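Local coordinates for Glyco_hydro_cc domain-containing protein (Trichoderma gamsii, PDB 6UBD) that probably binds beta-1,3-glucan oligosaccharides, as a member of glycoside hydrolase family GH128, subgroup VII, built on a (beta/alpha)8 barrel, at residues 28-33 and 50-55; 32-37 and 238-243; 126-131 and 161-166; 141-146 and 165-170. All coordinates share one frame; numbering follows the deposited sequence.

Overall arrangement
The four contacts fall into two pairs on the barrel. Contacts 1 and 2 share Gly32 and Arg33, and their centres are about 6 Å apart. The chain runs from the loop of contact 1 straight into strand 35-38 of contact 2, which lies between strands 52-54 and 237-243. Thr29 OG1 of contact 1 also reaches Leu238 O of contact 2, at 2.8 Å. Contacts 3 and 4 share Lys165 and Ser166, with centres about 10 Å apart, and Trp127 packs on Leu141, Gly142 and Pro144. Leu28 links the pairs by packing on Asp168 and Phe169. Contact 3 is the peripheral one, its centre about 26 Å from that of contact 2. Contacts 1, 2 and 4 all reach the barrel sheet.

Contact 1 (28-33 and 50-55); sequences LTPNGR and LSWWHD
Pro30 lies over one face of the Trp52 indole. Its CG is 4.2 Å from the centroid of the five-membered ring, a CH-pi contact. Pro30 O accepts a hydrogen bond from Arg33 N, which closes a tight turn through Asn31 and Gly32. At the turn, Asn31 ND2 gives a hydrogen bond to a water, and that water donates to Ser51 O. Arg33 ends the turn. Its carbonyl O accepts from Ser51 OG at 2.7 Å, with the hydroxyl tilted 33° from the carbonyl plane. Ser51 OG sits between its own backbone N and carbonyl carbon (chi1 57°), which turns it to the loop. The Arg33 chain is extended from CG to NE. CD passes 3.6 Å from Leu50 O, and NH1 makes a weak hydrogen bond to Leu50 O at 3.1 Å. The stronger partner of NH1 is Asp48 O. A leucine in place of Arg33 would probably leave Asp48 O and Leu50 O without this donor, and the loop without one of its ties. Strand 52-54 runs between strands 35-38 and 69-73. Trp52 packs against Val69 and Val71, and also touches Ala239 and Ala241 of strand 237-243.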
loop_
_atom_site.group_PDB
_atom_site.type_symbol
_atom_site.label_atom_id
_atom_site.label_comp_id
_atom_site.label_asym_id
_atom_site.label_seq_id
_atom_site.Cartn_x
_atom_site.Cartn_y
_atom_site.Cartn_z
ATOM N N LEU A 28 10.968 -7.238 7.572
ATOM C CA LEU A 28 9.743 -7.022 6.743
ATOM C C LEU A 28 8.731 -6.140 7.473
ATOM O O LEU A 28 7.809 -5.668 6.779
ATOM C CB LEU A 28 9.227 -8.332 6.139
ATOM C CG LEU A 28 10.139 -8.986 5.101
ATOM C CD1 LEU A 28 9.502 -10.241 4.494
ATOM C CD2 LEU A 28 10.553 -8.036 3.971
ATOM N N THR A 29 8.898 -5.841 8.750
ATOM C CA THR A 29 8.258 -4.666 9.386
ATOM C C THR A 29 9.248 -3.509 9.366
ATOM O O THR A 29 10.355 -3.669 9.913
ATOM C CB THR A 29 7.814 -4.936 10.824
ATOM O OG1 THR A 29 6.726 -5.851 10.769
ATOM C CG2 THR A 29 7.368 -3.698 11.582
ATOM N N PRO A 30 8.960 -2.334 8.738
ATOM C CA PRO A 30 9.929 -1.237 8.748
ATOM C C PRO A 30 10.161 -0.732 10.173
ATOM O O PRO A 30 9.227 -0.358 10.915
ATOM C CB PRO A 30 9.285 -0.153 7.872
ATOM C CG PRO A 30 8.362 -0.941 6.983
ATOM C CD PRO A 30 7.801 -2.001 7.910
ATOM N N ASN A 31 11.445 -0.609 10.526
ATOM C CA ASN A 31 11.954 -0.002 11.776
ATOM C C ASN A 31 11.008 -0.211 12.987
ATOM O O ASN A 31 10.640 0.779 13.662
ATOM C CB ASN A 31 12.183 1.493 11.542
ATOM C CG ASN A 31 12.960 2.120 12.676
ATOM O OD1 ASN A 31 13.764 1.440 13.329
ATOM N ND2 ASN A 31 12.745 3.402 12.875
ATOM N N GLY A 32 10.621 -1.447 13.275
ATOM C CA GLY A 32 9.914 -1.800 14.515
ATOM C C GLY A 32 8.460 -1.376 14.611
ATOM O O GLY A 32 7.891 -1.547 15.724
ATOM N N ARG A 33 7.824 -0.850 13.561
ATOM C CA ARG A 33 6.395 -0.437 13.662
ATOM C C ARG A 33 5.679 -0.850 12.388
ATOM O O ARG A 33 6.181 -0.530 11.271
ATOM C CB ARG A 33 6.206 1.096 13.848
ATOM C CG ARG A 33 7.062 1.750 14.917
ATOM C CD ARG A 33 6.966 3.261 14.910
ATOM N NE ARG A 33 7.883 3.761 15.913
ATOM C CZ ARG A 33 7.919 5.030 16.270
ATOM N NH1 ARG A 33 7.160 5.894 15.630
ATOM N NH2 ARG A 33 8.649 5.470 17.290
ATOM N N LEU A 50 4.464 6.682 13.200
ATOM C CA LEU A 50 4.695 5.857 11.996
ATOM C C LEU A 50 6.110 5.369 11.966
ATOM O O LEU A 50 7.029 5.991 12.583
ATOM C CB LEU A 50 4.402 6.688 10.751
ATOM C CG LEU A 50 2.998 7.258 10.599
ATOM C CD1 LEU A 50 2.894 7.979 9.282
ATOM C CD2 LEU A 50 1.873 6.224 10.683
ATOM N N SER A 51 6.374 4.371 11.102
ATOM C CA SER A 51 7.771 4.037 10.690
ATOM C C SER A 51 8.033 4.361 9.204
ATOM O O SER A 51 9.242 4.421 8.814
ATOM C CB SER A 51 8.097 2.561 10.948
ATOM O OG SER A 51 7.152 1.774 10.251
ATOM N N TRP A 52 7.003 4.430 8.366
ATOM C CA TRP A 52 7.198 4.410 6.900
ATOM C C TRP A 52 6.121 5.129 6.164
ATOM O O TRP A 52 4.993 5.360 6.724
ATOM C CB TRP A 52 7.247 2.953 6.380
ATOM C CG TRP A 52 5.973 2.169 6.404
ATOM C CD1 TRP A 52 5.395 1.598 7.502
ATOM C CD2 TRP A 52 5.130 1.883 5.276
ATOM N NE1 TRP A 52 4.263 0.941 7.121
ATOM C CE2 TRP A 52 4.056 1.084 5.750
ATOM C CE3 TRP A 52 5.209 2.169 3.895
ATOM C CZ2 TRP A 52 3.084 0.570 4.889
ATOM C CZ3 TRP A 52 4.228 1.665 3.085
ATOM C CH2 TRP A 52 3.205 0.861 3.569
ATOM N N TRP A 53 6.296 5.491 4.914
ATOM C CA TRP A 53 5.200 5.960 4.012
ATOM C C TRP A 53 5.525 5.626 2.554
ATOM O O TRP A 53 6.718 5.409 2.228
ATOM C CB TRP A 53 4.888 7.452 4.173
ATOM C CG TRP A 53 5.599 8.477 3.337
ATOM C CD1 TRP A 53 5.040 9.246 2.336
ATOM C CD2 TRP A 53 6.972 8.938 3.461
ATOM N NE1 TRP A 53 5.944 10.178 1.868
ATOM C CE2 TRP A 53 7.139 9.987 2.523
ATOM C CE3 TRP A 53 8.066 8.525 4.227
ATOM C CZ2 TRP A 53 8.365 10.654 2.354
ATOM C CZ3 TRP A 53 9.276 9.180 4.064
ATOM C CH2 TRP A 53 9.406 10.235 3.148
ATOM N N HIS A 54 4.530 5.656 1.716
ATOM C CA HIS A 54 4.684 5.665 0.255
ATOM C C HIS A 54 3.811 6.747 -0.363
ATOM O O HIS A 54 2.906 7.244 0.347
ATOM C CB HIS A 54 4.489 4.274 -0.381
ATOM C CG HIS A 54 3.043 3.926 -0.600
ATOM N ND1 HIS A 54 2.407 4.225 -1.766
ATOM C CD2 HIS A 54 2.167 3.206 0.163
ATOM C CE1 HIS A 54 1.184 3.719 -1.729
ATOM N NE2 HIS A 54 1.003 3.096 -0.555
ATOM N N ASP A 55 4.028 7.119 -1.616
ATOM C CA ASP A 55 3.191 8.110 -2.321
ATOM C C ASP A 55 2.989 7.694 -3.775
ATOM O O ASP A 55 2.741 8.575 -4.583
ATOM C CB ASP A 55 3.754 9.518 -2.165
ATOM C CG ASP A 55 5.090 9.711 -2.889
ATOM O OD1 ASP A 55 5.610 8.757 -3.501
ATOM O OD2 ASP A 55 5.585 10.883 -2.874
HETATM O O HOH W 1 11.331 4.914 10.698
#

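Contact 2 (32-37 and 238-243); sequences GRKAGS and LAYAYT
Lys34 and Tyr240 carry most of this contact, with Leu238 beside them. Lys34 CB lies beside the rim of the Tyr240 ring, 3.5 Å from Tyr240 CE2. Lys34 CG rests 3.6 Å from Leu238 O. Beyond CG the lysine chain is extended, and this takes NZ away from the segment 238-243 to the carbonyl oxygens of Val237, Phe231 and Glu232. The backbone of Lys34 also takes part. Its O accepts from Tyr240 N at 3.0 Å, with an N-H...O angle of 160°, and Ala239 CA approaches the same oxygen at 3.3 Å. The Tyr240 ring is turned back across the neighbouring strand by its first torsion (chi1 56°). Ala35 CA lies over one ring face, 4.0 Å from the centroid, and Ala35 CB touches CE1 and OH at the hydroxyl end. The hydroxyl is held by Glu232. Gly36 N gives a bent, weak hydrogen bond to Tyr240 O, and Ala241 CA makes a CA-H...O contact with Gly36 O at 3.5 Å. The short strand axes run in parallel sense, at 36° to each other. Such parallel pairing of the first and last strands, 35-38 and 237-243, is the closure of a (beta/alpha)8 barrel.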
loop_
_atom_site.group_PDB
_atom_site.type_symbol
_atom_site.label_atom_id
_atom_site.label_comp_id
_atom_site.label_asym_id
_atom_site.label_seq_id
_atom_site.Cartn_x
_atom_site.Cartn_y
_atom_site.Cartn_z
ATOM N N GLY A 32 10.621 -1.447 13.275
ATOM C CA GLY A 32 9.914 -1.800 14.515
ATOM C C GLY A 32 8.460 -1.376 14.611
ATOM O O GLY A 32 7.891 -1.547 15.724
ATOM N N ARG A 33 7.824 -0.850 13.561
ATOM C CA ARG A 33 6.395 -0.437 13.662
ATOM C C ARG A 33 5.679 -0.850 12.388
ATOM O O ARG A 33 6.181 -0.530 11.271
ATOM C CB ARG A 33 6.206 1.096 13.848
ATOM C CG ARG A 33 7.062 1.750 14.917
ATOM C CD ARG A 33 6.966 3.261 14.910
ATOM N NE ARG A 33 7.883 3.761 15.913
ATOM C CZ ARG A 33 7.919 5.030 16.270
ATOM N NH1 ARG A 33 7.160 5.894 15.630
ATOM N NH2 ARG A 33 8.649 5.470 17.290
ATOM N N LYS A 34 4.486 -1.407 12.493
ATOM C CA LYS A 34 3.625 -1.706 11.341
ATOM C C LYS A 34 3.119 -0.423 10.687
ATOM O O LYS A 34 2.848 -0.442 9.483
ATOM C CB LYS A 34 2.513 -2.691 11.681
ATOM C CG LYS A 34 2.925 -4.051 12.229
ATOM C CD LYS A 34 1.807 -4.977 12.455
ATOM C CE LYS A 34 2.187 -6.197 13.261
ATOM N NZ LYS A 34 1.158 -7.286 13.196
ATOM N N ALA A 35 2.817 0.638 11.473
ATOM C CA ALA A 35 1.984 1.751 10.950
ATOM C C ALA A 35 2.712 2.633 9.917
ATOM O O ALA A 35 3.807 3.145 10.200
ATOM C CB ALA A 35 1.465 2.602 12.094
ATOM N N GLY A 36 1.986 2.918 8.835
ATOM C CA GLY A 36 2.467 3.831 7.792
ATOM C C GLY A 36 1.367 4.683 7.170
ATOM O O GLY A 36 0.206 4.655 7.663
ATOM N N SER A 37 1.680 5.482 6.157
ATOM C CA SER A 37 0.764 6.351 5.404
ATOM C C SER A 37 0.893 6.041 3.907
ATOM O O SER A 37 2.033 5.851 3.418
ATOM C CB SER A 37 1.127 7.790 5.707
ATOM O OG SER A 37 0.270 8.693 5.070
ATOM N N LEU A 238 2.557 -7.365 8.424
ATOM C CA LEU A 238 3.825 -6.746 8.915
ATOM C C LEU A 238 3.851 -5.223 8.672
ATOM O O LEU A 238 4.768 -4.588 9.211
ATOM C CB LEU A 238 5.039 -7.463 8.319
ATOM C CG LEU A 238 5.254 -8.892 8.842
ATOM C CD1 LEU A 238 6.567 -9.410 8.398
ATOM C CD2 LEU A 238 5.079 -9.049 10.378
ATOM N N ALA A 239 2.900 -4.652 7.931
ATOM C CA ALA A 239 2.824 -3.193 7.675
ATOM C C ALA A 239 1.435 -2.880 7.179
ATOM O O ALA A 239 0.789 -3.724 6.518
ATOM C CB ALA A 239 3.876 -2.773 6.654
ATOM N N TYR A 240 0.959 -1.656 7.474
ATOM C CA TYR A 240 -0.339 -1.176 6.964
ATOM C C TYR A 240 -0.266 0.330 6.696
ATOM O O TYR A 240 0.522 1.029 7.365
ATOM C CB TYR A 240 -1.503 -1.545 7.893
ATOM C CG TYR A 240 -1.374 -1.088 9.324
ATOM C CD1 TYR A 240 -1.694 0.241 9.699
ATOM C CD2 TYR A 240 -0.923 -1.957 10.304
ATOM C CE1 TYR A 240 -1.550 0.677 11.031
ATOM C CE2 TYR A 240 -0.810 -1.536 11.647
ATOM C CZ TYR A 240 -1.112 -0.209 11.995
ATOM O OH TYR A 240 -0.972 0.247 13.324
ATOM N N ALA A 241 -1.125 0.853 5.856
ATOM C CA ALA A 241 -1.073 2.267 5.454
ATOM C C ALA A 241 -2.469 2.810 5.085
ATOM O O ALA A 241 -3.137 2.346 4.162
ATOM C CB ALA A 241 -0.121 2.467 4.298
ATOM N N TYR A 242 -2.916 3.843 5.841
ATOM C CA TYR A 242 -4.172 4.612 5.585
ATOM C C TYR A 242 -4.010 5.431 4.283
ATOM O O TYR A 242 -3.047 6.190 4.245
ATOM C CB TYR A 242 -4.407 5.510 6.823
ATOM C CG TYR A 242 -5.709 6.281 6.920
ATOM C CD1 TYR A 242 -6.086 7.184 5.939
ATOM C CD2 TYR A 242 -6.553 6.114 8.020
ATOM C CE1 TYR A 242 -7.278 7.896 6.042
ATOM C CE2 TYR A 242 -7.715 6.853 8.170
ATOM C CZ TYR A 242 -8.076 7.761 7.197
ATOM O OH TYR A 242 -9.285 8.445 7.379
ATOM N N THR A 243 -4.915 5.288 3.316
ATOM C CA THR A 243 -4.824 6.033 2.041
ATOM C C THR A 243 -5.562 7.370 2.096
ATOM O O THR A 243 -6.689 7.454 2.650
ATOM C CB THR A 243 -5.285 5.152 0.880
ATOM O OG1 THR A 243 -4.990 5.936 -0.304
ATOM C CG2 THR A 243 -6.737 4.754 0.878
HETATM O O HOH W 2 -2.928 9.089 3.788
#

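Contact 3 (126-131 and 161-166); sequences LWNSLI and QQLTKS
The nearest CA atoms of the two segments, those of Asn128 and Thr164, are 5.9 Å apart. Segment 126-131 is one part of helix 120-136, and segment 161-166 is an irregular loop beside it. No backbone-to-backbone hydrogen bond joins them; helix side chains bind the loop backbone instead. The Asn128 amide spans two residues of the loop. OD1 accepts from Thr164 N at 2.9 Å, with the donor well above the amide carbonyl plane. ND2 gives to Gln162 O at 3.1 Å, nearly straight at 174° and within both the amide and the carbonyl planes. The two bonds together fix the rotation of the amide. Swapping this amide for a leucine is likely to deprive Thr164 N and Gln162 O of their mates and to leave the loop less firmly held. One residue earlier, Trp127 reaches toward the loop, CG lying anti to the backbone N (chi1 -180°). NE1 donates to Lys165 O at 2.8 Å, in the ring plane and almost in line with the C=O bond. Leu163 CD2 packs near Trp127 CD1 at 4.0 Å, the two side chains crossing at about a right angle. Ile131 CG2 lies over one indole face. The arrangement ties a barrel helix to an alpha-to-beta loop, the one that leads from helix 154-159 to strand 170-176 of the (beta/alpha)8 fold.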
loop_
_atom_site.group_PDB
_atom_site.type_symbol
_atom_site.label_atom_id
_atom_site.label_comp_id
_atom_site.label_asym_id
_atom_site.label_seq_id
_atom_site.Cartn_x
_atom_site.Cartn_y
_atom_site.Cartn_z
ATOM N N LEU A 126 8.154 -6.024 -17.214
ATOM C CA LEU A 126 8.553 -4.853 -16.372
ATOM C C LEU A 126 9.187 -5.342 -15.081
ATOM O O LEU A 126 10.203 -4.759 -14.626
ATOM C CB LEU A 126 7.333 -3.980 -16.075
ATOM C CG LEU A 126 6.736 -3.218 -17.252
ATOM C CD1 LEU A 126 5.272 -2.874 -16.979
ATOM C CD2 LEU A 126 7.574 -1.960 -17.543
ATOM N N TRP A 127 8.623 -6.361 -14.468
ATOM C CA TRP A 127 9.146 -6.882 -13.185
ATOM C C TRP A 127 10.580 -7.375 -13.416
ATOM O O TRP A 127 11.519 -6.968 -12.667
ATOM C CB TRP A 127 8.255 -8.018 -12.648
ATOM C CG TRP A 127 8.720 -8.593 -11.348
ATOM C CD1 TRP A 127 9.637 -9.583 -11.129
ATOM C CD2 TRP A 127 8.301 -8.194 -10.027
ATOM N NE1 TRP A 127 9.838 -9.823 -9.783
ATOM C CE2 TRP A 127 8.951 -9.024 -9.093
ATOM C CE3 TRP A 127 7.322 -7.300 -9.540
ATOM C CZ2 TRP A 127 8.781 -8.870 -7.700
ATOM C CZ3 TRP A 127 7.142 -7.138 -8.152
ATOM C CH2 TRP A 127 7.849 -7.946 -7.255
ATOM N N ASN A 128 10.809 -8.230 -14.423
ATOM C CA ASN A 128 12.149 -8.800 -14.620
ATOM C C ASN A 128 13.123 -7.704 -15.056
ATOM O O ASN A 128 14.345 -7.784 -14.715
ATOM C CB ASN A 128 12.110 -9.951 -15.654
ATOM C CG ASN A 128 11.490 -11.222 -15.108
ATOM O OD1 ASN A 128 11.387 -11.373 -13.871
ATOM N ND2 ASN A 128 11.042 -12.084 -16.037
ATOM N N SER A 129 12.713 -6.706 -15.838
ATOM C CA SER A 129 13.684 -5.697 -16.375
ATOM C C SER A 129 14.070 -4.676 -15.299
ATOM O O SER A 129 15.220 -4.213 -15.273
ATOM C CB SER A 129 13.001 -4.962 -17.524
ATOM O OG SER A 129 13.768 -3.885 -18.041
ATOM N N LEU A 130 13.088 -4.225 -14.462
ATOM C CA LEU A 130 13.250 -3.068 -13.538
ATOM C C LEU A 130 13.169 -3.408 -12.037
ATOM O O LEU A 130 13.894 -2.737 -11.267
ATOM C CB LEU A 130 12.254 -1.984 -13.917
ATOM C CG LEU A 130 12.380 -1.362 -15.294
ATOM C CD1 LEU A 130 11.251 -0.432 -15.640
ATOM C CD2 LEU A 130 13.686 -0.616 -15.419
ATOM N N ILE A 131 12.337 -4.368 -11.638
ATOM C CA ILE A 131 12.138 -4.588 -10.174
ATOM C C ILE A 131 13.061 -5.681 -9.654
ATOM O O ILE A 131 13.801 -5.439 -8.674
ATOM C CB ILE A 131 10.645 -4.909 -9.892
ATOM C CG1 ILE A 131 9.766 -3.729 -10.341
ATOM C CG2 ILE A 131 10.476 -5.280 -8.399
ATOM C CD1 ILE A 131 8.294 -3.907 -10.190
ATOM N N GLN A 161 4.480 -17.428 -13.443
ATOM C CA GLN A 161 5.378 -17.089 -14.560
ATOM C C GLN A 161 6.831 -17.177 -14.121
ATOM O O GLN A 161 7.165 -17.275 -12.920
ATOM C CB GLN A 161 5.059 -15.664 -15.003
ATOM C CG GLN A 161 3.627 -15.463 -15.422
ATOM C CD GLN A 161 3.139 -16.496 -16.399
ATOM O OE1 GLN A 161 2.100 -17.154 -16.132
ATOM N NE2 GLN A 161 3.835 -16.713 -17.482
ATOM N N GLN A 162 7.748 -17.080 -15.073
ATOM C CA GLN A 162 9.211 -17.125 -14.838
ATOM C C GLN A 162 9.665 -15.720 -14.416
ATOM O O GLN A 162 9.764 -14.824 -15.280
ATOM C CB GLN A 162 9.929 -17.693 -16.046
ATOM C CG GLN A 162 11.435 -17.721 -15.906
ATOM C CD GLN A 162 12.154 -18.458 -17.028
ATOM O OE1 GLN A 162 11.625 -18.689 -18.121
ATOM N NE2 GLN A 162 13.363 -18.855 -16.737
ATOM N N LEU A 163 9.854 -15.529 -13.125
ATOM C CA LEU A 163 10.327 -14.265 -12.549
ATOM C C LEU A 163 11.782 -14.484 -12.156
ATOM O O LEU A 163 12.067 -15.458 -11.466
ATOM C CB LEU A 163 9.458 -13.815 -11.367
ATOM C CG LEU A 163 7.958 -13.668 -11.618
ATOM C CD1 LEU A 163 7.230 -13.215 -10.376
ATOM C CD2 LEU A 163 7.681 -12.683 -12.746
ATOM N N THR A 164 12.640 -13.549 -12.438
ATOM C CA THR A 164 14.077 -13.738 -12.099
ATOM C C THR A 164 14.313 -13.788 -10.595
ATOM O O THR A 164 15.192 -14.519 -10.086
ATOM C CB THR A 164 14.943 -12.762 -12.903
ATOM O OG1 THR A 164 14.679 -11.401 -12.628
ATOM C CG2 THR A 164 14.677 -12.918 -14.374
ATOM N N LYS A 165 13.517 -13.025 -9.870
ATOM C CA LYS A 165 13.364 -13.046 -8.381
ATOM C C LYS A 165 11.891 -12.819 -8.053
ATOM O O LYS A 165 11.324 -11.942 -8.676
ATOM C CB LYS A 165 14.318 -12.009 -7.776
ATOM C CG LYS A 165 14.581 -12.302 -6.307
ATOM C CD LYS A 165 15.509 -11.374 -5.576
ATOM C CE LYS A 165 15.692 -11.891 -4.142
ATOM N NZ LYS A 165 16.651 -11.111 -3.367
ATOM N N SER A 166 11.373 -13.657 -7.176
ATOM C CA SER A 166 9.986 -13.443 -6.659
ATOM C C SER A 166 9.965 -12.347 -5.585
ATOM O O SER A 166 10.998 -11.770 -5.197
ATOM C CB SER A 166 9.374 -14.725 -6.213
ATOM O OG SER A 166 7.994 -14.562 -5.917
HETATM O O HOH W 3 15.892 -9.830 -13.986
#

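Contact 4 (141-146 and 165-170); sequences LGSPAM and KSWDFT
Backbone hydrogen bonds join Leu141, Asp168, Phe169 and Ser143. Leu141 O is gripped by two donors, Asp168 N at 2.8 Å and Phe169 N at 3.1 Å. Ser143 N gives to Phe169 O at 2.9 Å, so Gly142 and Phe169 form a single beta bridge. Asp168 adds a side-chain bond: its OD2 accepts from Leu141 N at 2.8 Å on the anti lone pair, nearly straight at 172°. Asp168 thus holds both backbone polar atoms of Leu141. Two CH-pi contacts follow. Phe169 CG lies between its backbone N and carbonyl carbon (chi1 63°), which brings the ring against Gly142. Gly142 CA sits over the ring centre, 3.5 Å from the centroid. Ser143 CB stands over the five-membered ring of Trp167, also 3.5 Å from its centroid, while Ser166 OG lies over the opposite indole face. Trp167 NE1 donates to Thr170 OG1. Ser143 OG donates to Pro144 O and is also hydrogen-bonded to Ser171 N. Leu141 CD1 packs on Ser166 O. The Gly142 backbone also bonds to Val101 of strand 100-102. Phe169 stacks on Trp198 of strand 197-206. Trp167 packs on Leu155 and Phe158 of helix 154-159 and on Trp127 of helix 120-136.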
loop_
_atom_site.group_PDB
_atom_site.type_symbol
_atom_site.label_atom_id
_atom_site.label_comp_id
_atom_site.label_asym_id
_atom_site.label_seq_id
_atom_site.Cartn_x
_atom_site.Cartn_y
_atom_site.Cartn_z
ATOM N N LEU A 141 11.381 -6.814 -1.828
ATOM C CA LEU A 141 10.408 -6.612 -2.937
ATOM C C LEU A 141 8.955 -6.875 -2.511
ATOM O O LEU A 141 8.714 -7.951 -1.935
ATOM C CB LEU A 141 10.790 -7.564 -4.102
ATOM C CG LEU A 141 12.187 -7.401 -4.708
ATOM C CD1 LEU A 141 12.311 -8.276 -5.956
ATOM C CD2 LEU A 141 12.467 -5.959 -5.096
ATOM N N GLY A 142 8.070 -5.962 -2.897
ATOM C CA GLY A 142 6.644 -6.157 -2.651
ATOM C C GLY A 142 5.951 -6.552 -3.943
ATOM O O GLY A 142 6.158 -5.939 -4.996
ATOM N N SER A 143 4.941 -7.435 -3.856
ATOM C CA SER A 143 4.174 -7.853 -5.022
ATOM C C SER A 143 3.424 -6.677 -5.622
ATOM O O SER A 143 3.081 -5.698 -4.870
ATOM C CB SER A 143 3.199 -8.976 -4.700
ATOM O OG SER A 143 2.025 -8.512 -3.980
ATOM N N PRO A 144 2.948 -6.781 -6.867
ATOM C CA PRO A 144 1.833 -5.936 -7.296
ATOM C C PRO A 144 0.590 -6.132 -6.382
ATOM O O PRO A 144 0.392 -7.198 -5.831
ATOM C CB PRO A 144 1.586 -6.404 -8.746
ATOM C CG PRO A 144 2.900 -7.057 -9.164
ATOM C CD PRO A 144 3.316 -7.783 -7.899
ATOM N N ALA A 145 -0.178 -5.018 -6.298
ATOM C CA ALA A 145 -1.399 -4.946 -5.414
ATOM C C ALA A 145 -2.696 -5.020 -6.230
ATOM O O ALA A 145 -2.835 -4.225 -7.170
ATOM C CB ALA A 145 -1.370 -3.711 -4.520
ATOM N N MET A 146 -3.549 -5.983 -5.914
ATOM C CA MET A 146 -4.743 -6.224 -6.750
ATOM C C MET A 146 -5.979 -5.410 -6.315
ATOM O O MET A 146 -6.421 -5.418 -5.129
ATOM C CB MET A 146 -5.137 -7.706 -6.643
ATOM C CG MET A 146 -4.037 -8.653 -7.158
ATOM S SD MET A 146 -3.501 -8.370 -8.881
ATOM C CE MET A 146 -1.902 -7.586 -8.585
ATOM N N LYS A 165 13.517 -13.025 -9.870
ATOM C CA LYS A 165 13.364 -13.046 -8.381
ATOM C C LYS A 165 11.891 -12.819 -8.053
ATOM O O LYS A 165 11.324 -11.942 -8.676
ATOM C CB LYS A 165 14.318 -12.009 -7.776
ATOM C CG LYS A 165 14.581 -12.302 -6.307
ATOM C CD LYS A 165 15.509 -11.374 -5.576
ATOM C CE LYS A 165 15.692 -11.891 -4.142
ATOM N NZ LYS A 165 16.651 -11.111 -3.367
ATOM N N SER A 166 11.373 -13.657 -7.176
ATOM C CA SER A 166 9.986 -13.443 -6.659
ATOM C C SER A 166 9.965 -12.347 -5.585
ATOM O O SER A 166 10.998 -11.770 -5.197
ATOM C CB SER A 166 9.374 -14.725 -6.213
ATOM O OG SER A 166 7.994 -14.562 -5.917
ATOM N N TRP A 167 8.769 -12.021 -5.100
ATOM C CA TRP A 167 8.595 -11.004 -4.040
ATOM C C TRP A 167 8.848 -11.595 -2.650
ATOM O O TRP A 167 8.797 -12.778 -2.395
ATOM C CB TRP A 167 7.229 -10.339 -4.116
ATOM C CG TRP A 167 6.020 -11.198 -3.954
ATOM C CD1 TRP A 167 5.362 -11.438 -2.783
ATOM C CD2 TRP A 167 5.242 -11.786 -4.995
ATOM N NE1 TRP A 167 4.239 -12.173 -3.033
ATOM C CE2 TRP A 167 4.123 -12.403 -4.380
ATOM C CE3 TRP A 167 5.416 -11.891 -6.392
ATOM C CZ2 TRP A 167 3.171 -13.077 -5.142
ATOM C CZ3 TRP A 167 4.442 -12.529 -7.112
ATOM C CH2 TRP A 167 3.325 -13.086 -6.485
ATOM N N ASP A 168 9.178 -10.687 -1.716
ATOM C CA ASP A 168 9.374 -11.006 -0.270
ATOM C C ASP A 168 8.086 -10.770 0.572
ATOM O O ASP A 168 7.857 -11.552 1.525
ATOM C CB ASP A 168 10.506 -10.140 0.235
ATOM C CG ASP A 168 11.843 -10.336 -0.453
ATOM O OD1 ASP A 168 12.320 -11.498 -0.374
ATOM O OD2 ASP A 168 12.295 -9.426 -1.196
ATOM N N PHE A 169 7.277 -9.772 0.190
ATOM C CA PHE A 169 6.038 -9.454 0.928
ATOM C C PHE A 169 4.947 -9.243 -0.127
ATOM O O PHE A 169 5.189 -8.666 -1.193
ATOM C CB PHE A 169 6.199 -8.260 1.914
ATOM C CG PHE A 169 6.543 -6.922 1.296
ATOM C CD1 PHE A 169 7.862 -6.506 1.122
ATOM C CD2 PHE A 169 5.553 -6.047 0.896
ATOM C CE1 PHE A 169 8.133 -5.232 0.642
ATOM C CE2 PHE A 169 5.823 -4.799 0.370
ATOM C CZ PHE A 169 7.120 -4.386 0.281
ATOM N N THR A 170 3.733 -9.707 0.206
ATOM C CA THR A 170 2.576 -9.634 -0.680
ATOM C C THR A 170 1.860 -8.296 -0.385
ATOM O O THR A 170 1.392 -8.074 0.822
ATOM C CB THR A 170 1.618 -10.809 -0.461
ATOM O OG1 THR A 170 2.352 -12.037 -0.706
ATOM C CG2 THR A 170 0.462 -10.757 -1.424
#